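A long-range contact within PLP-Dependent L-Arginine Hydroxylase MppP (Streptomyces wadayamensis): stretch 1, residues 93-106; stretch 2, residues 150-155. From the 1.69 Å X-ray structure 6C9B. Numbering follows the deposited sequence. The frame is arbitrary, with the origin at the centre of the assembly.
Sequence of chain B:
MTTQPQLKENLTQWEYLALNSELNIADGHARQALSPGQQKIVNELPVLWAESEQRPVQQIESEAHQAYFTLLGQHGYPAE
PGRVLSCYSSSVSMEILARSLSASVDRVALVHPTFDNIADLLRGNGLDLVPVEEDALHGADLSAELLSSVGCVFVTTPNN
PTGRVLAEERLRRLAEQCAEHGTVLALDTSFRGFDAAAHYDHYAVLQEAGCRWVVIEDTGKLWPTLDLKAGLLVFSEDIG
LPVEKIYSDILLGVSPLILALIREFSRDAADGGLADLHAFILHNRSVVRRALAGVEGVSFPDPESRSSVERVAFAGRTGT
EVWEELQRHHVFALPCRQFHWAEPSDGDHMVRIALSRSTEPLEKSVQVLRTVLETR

Stretch 1 (93-106) SMEILARSLSASVD
Stretch 2, residues 150-155: VGCVFV

Stretch 1 continues a helix that begins earlier in the chain; by Val-105 and Asp-106 the chain is loop. Stretch 2 enters through Val-150 and Gly-151 and becomes a strand at Cys-152. Helix and strand run nearly antiparallel, with 163° between their N-to-C directions and a closest axial approach of 12.0 Å, a gap that side chains must fill. The backbones come nearest beyond the helix, where the CA atoms of Val-105 and Gly-151 lie 5.2 Å apart. No hydrogen bond links the stretches; packing alone joins them, burying 265 Å² in total.

The helix has phi/psi near -62/-43, with i to i-4 bonds such as Leu-101 N to Leu-97 O (2.8 Å). Met-94, Leu-97 and Leu-101 thereby recur on the side that meets the strand. Alternation in the extended strand (Phe-154 at -118/122) directs CB of Cys-152 and Phe-154 toward the helix, while Val-153 and Val-155 stay out of reach.

Phe-154 is the largest bump, covered over 59 Å². With chi1 t (-168°) and chi2 -70°, its ring spans the gap and presents CE2 to two helix residues. Leu-97, chi1 t and chi2 p, brings CD2 to 3.9 Å from Phe-154 CE2, at the ring edge and near its plane. Met-94 leaves the helix sideways, but its t, p chain, with chi3 at -141°, bends the end closer: Met-94 SD lies 3.4 Å from Phe-154 CE2 and 4.4 Å from the ring centroid, 60° off the normal. A flexible, polarizable thioether suits this oblique approach.

One turn after Leu-97, Leu-101 (m, t) points toward the strand and sets its CD2 3.9 Å from CB of Cys-152. Cys-152, chi1 t, packs against the leucine, its SG 4.2 Å from Leu-101 CD1.

Ser-104 adopts -142/-2 and Val-105 an extended -121/140. Val-105 N remains tied back to Leu-101 O at 2.8 Å, which holds the turn close to the helix. Val-105, chi1 t, then drives CG1 into the hollow at Gly-151, 3.7 Å from Gly-151 CA and 4.3 Å from Cys-152 N. Here the absence of a side chain is essential to the fit: an ideal CB on Gly-151 (phi/psi -101/-9) would point toward stretch 1 and clash with Val-105 CG1 at 2.6 Å. The beta-branched valine thus fills the space that glycine leaves open.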

# COMPACT_ATOMS: atom_id res chain seq x y z
N SER B 93 -2.87 1.94 6.48
CA SER B 93 -2.89 2.22 7.92
C SER B 93 -4.04 1.48 8.59
O SER B 93 -3.90 0.91 9.69
CB SER B 93 -3.06 3.72 8.18
OG SER B 93 -2.05 4.50 7.56
N MET B 94 -5.21 1.51 7.95
CA MET B 94 -6.40 0.88 8.52
C MET B 94 -6.25 -0.64 8.58
O MET B 94 -6.71 -1.28 9.53
CB MET B 94 -7.63 1.29 7.69
CG MET B 94 -8.93 0.73 8.21
SD MET B 94 -9.36 1.60 9.73
CE MET B 94 -10.00 0.21 10.66
N GLU B 95 -5.62 -1.25 7.57
CA GLU B 95 -5.35 -2.69 7.63
C GLU B 95 -4.45 -3.01 8.81
O GLU B 95 -4.67 -3.98 9.54
CB GLU B 95 -4.72 -3.17 6.33
CG GLU B 95 -4.25 -4.61 6.33
CD GLU B 95 -5.34 -5.67 6.31
OE1 GLU B 95 -6.54 -5.34 6.33
OE2 GLU B 95 -4.99 -6.87 6.26
N ILE B 96 -3.42 -2.19 9.02
CA ILE B 96 -2.51 -2.39 10.14
C ILE B 96 -3.28 -2.27 11.45
O ILE B 96 -3.13 -3.11 12.36
CB ILE B 96 -1.36 -1.37 10.06
CG1 ILE B 96 -0.45 -1.70 8.87
CG2 ILE B 96 -0.55 -1.36 11.34
CD1 ILE B 96 0.47 -0.56 8.48
N LEU B 97 -4.11 -1.23 11.57
CA LEU B 97 -4.87 -1.02 12.80
C LEU B 97 -5.84 -2.17 13.03
O LEU B 97 -6.02 -2.63 14.16
CB LEU B 97 -5.61 0.31 12.73
CG LEU B 97 -6.56 0.64 13.90
CD1 LEU B 97 -5.79 0.68 15.21
CD2 LEU B 97 -7.29 1.97 13.65
N ALA B 98 -6.51 -2.60 11.99
CA ALA B 98 -7.52 -3.64 12.15
C ALA B 98 -6.86 -4.95 12.59
O ALA B 98 -7.36 -5.63 13.50
CB ALA B 98 -8.28 -3.82 10.85
N ARG B 99 -5.78 -5.34 11.92
CA ARG B 99 -5.11 -6.58 12.31
C ARG B 99 -4.54 -6.44 13.72
O ARG B 99 -4.58 -7.41 14.49
CB ARG B 99 -4.04 -6.96 11.29
CG ARG B 99 -3.49 -8.38 11.57
CD ARG B 99 -3.34 -9.18 10.30
NE ARG B 99 -2.24 -8.76 9.44
CZ ARG B 99 -0.96 -8.95 9.72
NH1 ARG B 99 -0.05 -8.58 8.84
NH2 ARG B 99 -0.59 -9.47 10.89
N SER B 100 -4.08 -5.24 14.08
CA SER B 100 -3.57 -5.00 15.43
C SER B 100 -4.68 -5.10 16.47
O SER B 100 -4.48 -5.69 17.54
CB SER B 100 -2.91 -3.64 15.52
OG SER B 100 -1.77 -3.58 14.68
N LEU B 101 -5.83 -4.49 16.19
CA LEU B 101 -6.97 -4.59 17.10
C LEU B 101 -7.36 -6.04 17.35
O LEU B 101 -7.74 -6.40 18.47
CB LEU B 101 -8.17 -3.83 16.54
CG LEU B 101 -8.12 -2.32 16.69
CD1 LEU B 101 -9.17 -1.68 15.79
CD2 LEU B 101 -8.38 -1.92 18.14
N SER B 102 -7.31 -6.88 16.30
CA SER B 102 -7.80 -8.25 16.41
C SER B 102 -7.00 -9.06 17.41
O SER B 102 -7.48 -10.10 17.86
CB SER B 102 -7.79 -8.92 15.02
OG SER B 102 -6.49 -9.37 14.66
N ALA B 103 -5.81 -8.58 17.80
CA ALA B 103 -5.01 -9.27 18.80
C ALA B 103 -5.65 -9.26 20.18
O ALA B 103 -5.42 -10.18 20.97
CB ALA B 103 -3.62 -8.63 18.90
N SER B 104 -6.44 -8.23 20.51
CA SER B 104 -6.95 -8.09 21.87
C SER B 104 -8.38 -7.58 21.96
O SER B 104 -8.89 -7.44 23.07
CB SER B 104 -6.05 -7.15 22.66
OG SER B 104 -5.97 -5.88 22.02
N VAL B 105 -9.02 -7.26 20.84
CA VAL B 105 -10.36 -6.70 20.81
C VAL B 105 -11.26 -7.63 20.01
O VAL B 105 -10.85 -8.14 18.96
CB VAL B 105 -10.32 -5.30 20.18
CG1 VAL B 105 -11.71 -4.73 19.98
CG2 VAL B 105 -9.47 -4.39 21.05
N ASP B 106 -12.49 -7.81 20.48
CA ASP B 106 -13.50 -8.60 19.78
C ASP B 106 -14.50 -7.74 19.00
O ASP B 106 -14.95 -8.16 17.93
CB ASP B 106 -14.27 -9.48 20.79
CG ASP B 106 -13.43 -10.61 21.34
OD1 ASP B 106 -12.62 -11.17 20.57
OD2 ASP B 106 -13.58 -10.94 22.53
N VAL B 150 -17.36 -3.05 23.85
CA VAL B 150 -16.45 -2.91 22.72
C VAL B 150 -15.06 -2.55 23.23
O VAL B 150 -14.90 -2.01 24.32
CB VAL B 150 -16.93 -1.85 21.69
CG1 VAL B 150 -18.29 -2.21 21.15
CG2 VAL B 150 -16.96 -0.46 22.33
N GLY B 151 -14.06 -2.84 22.40
CA GLY B 151 -12.69 -2.53 22.75
C GLY B 151 -12.17 -1.28 22.07
O GLY B 151 -11.05 -0.83 22.37
N CYS B 152 -12.95 -0.74 21.13
CA CYS B 152 -12.55 0.39 20.31
C CYS B 152 -13.82 1.07 19.83
O CYS B 152 -14.81 0.40 19.52
CB CYS B 152 -11.72 -0.06 19.11
SG CYS B 152 -11.23 1.23 17.99
N VAL B 153 -13.77 2.40 19.82
CA VAL B 153 -14.77 3.26 19.19
C VAL B 153 -14.06 3.94 18.05
O VAL B 153 -12.99 4.53 18.25
CB VAL B 153 -15.32 4.30 20.18
CG1 VAL B 153 -16.27 5.25 19.48
CG2 VAL B 153 -16.03 3.63 21.36
N PHE B 154 -14.61 3.83 16.84
CA PHE B 154 -13.96 4.34 15.63
C PHE B 154 -14.83 5.41 14.99
O PHE B 154 -15.99 5.14 14.62
CB PHE B 154 -13.72 3.20 14.65
CG PHE B 154 -12.80 3.57 13.52
CD1 PHE B 154 -13.21 4.45 12.52
CD2 PHE B 154 -11.57 3.02 13.43
CE1 PHE B 154 -12.35 4.78 11.48
CE2 PHE B 154 -10.72 3.33 12.38
CZ PHE B 154 -11.12 4.22 11.42
N VAL B 155 -14.28 6.62 14.83
CA VAL B 155 -15.03 7.75 14.28
C VAL B 155 -14.27 8.34 13.10
O VAL B 155 -13.08 8.69 13.22
CB VAL B 155 -15.28 8.85 15.33
CG1 VAL B 155 -16.06 10.04 14.70
CG2 VAL B 155 -16.05 8.30 16.51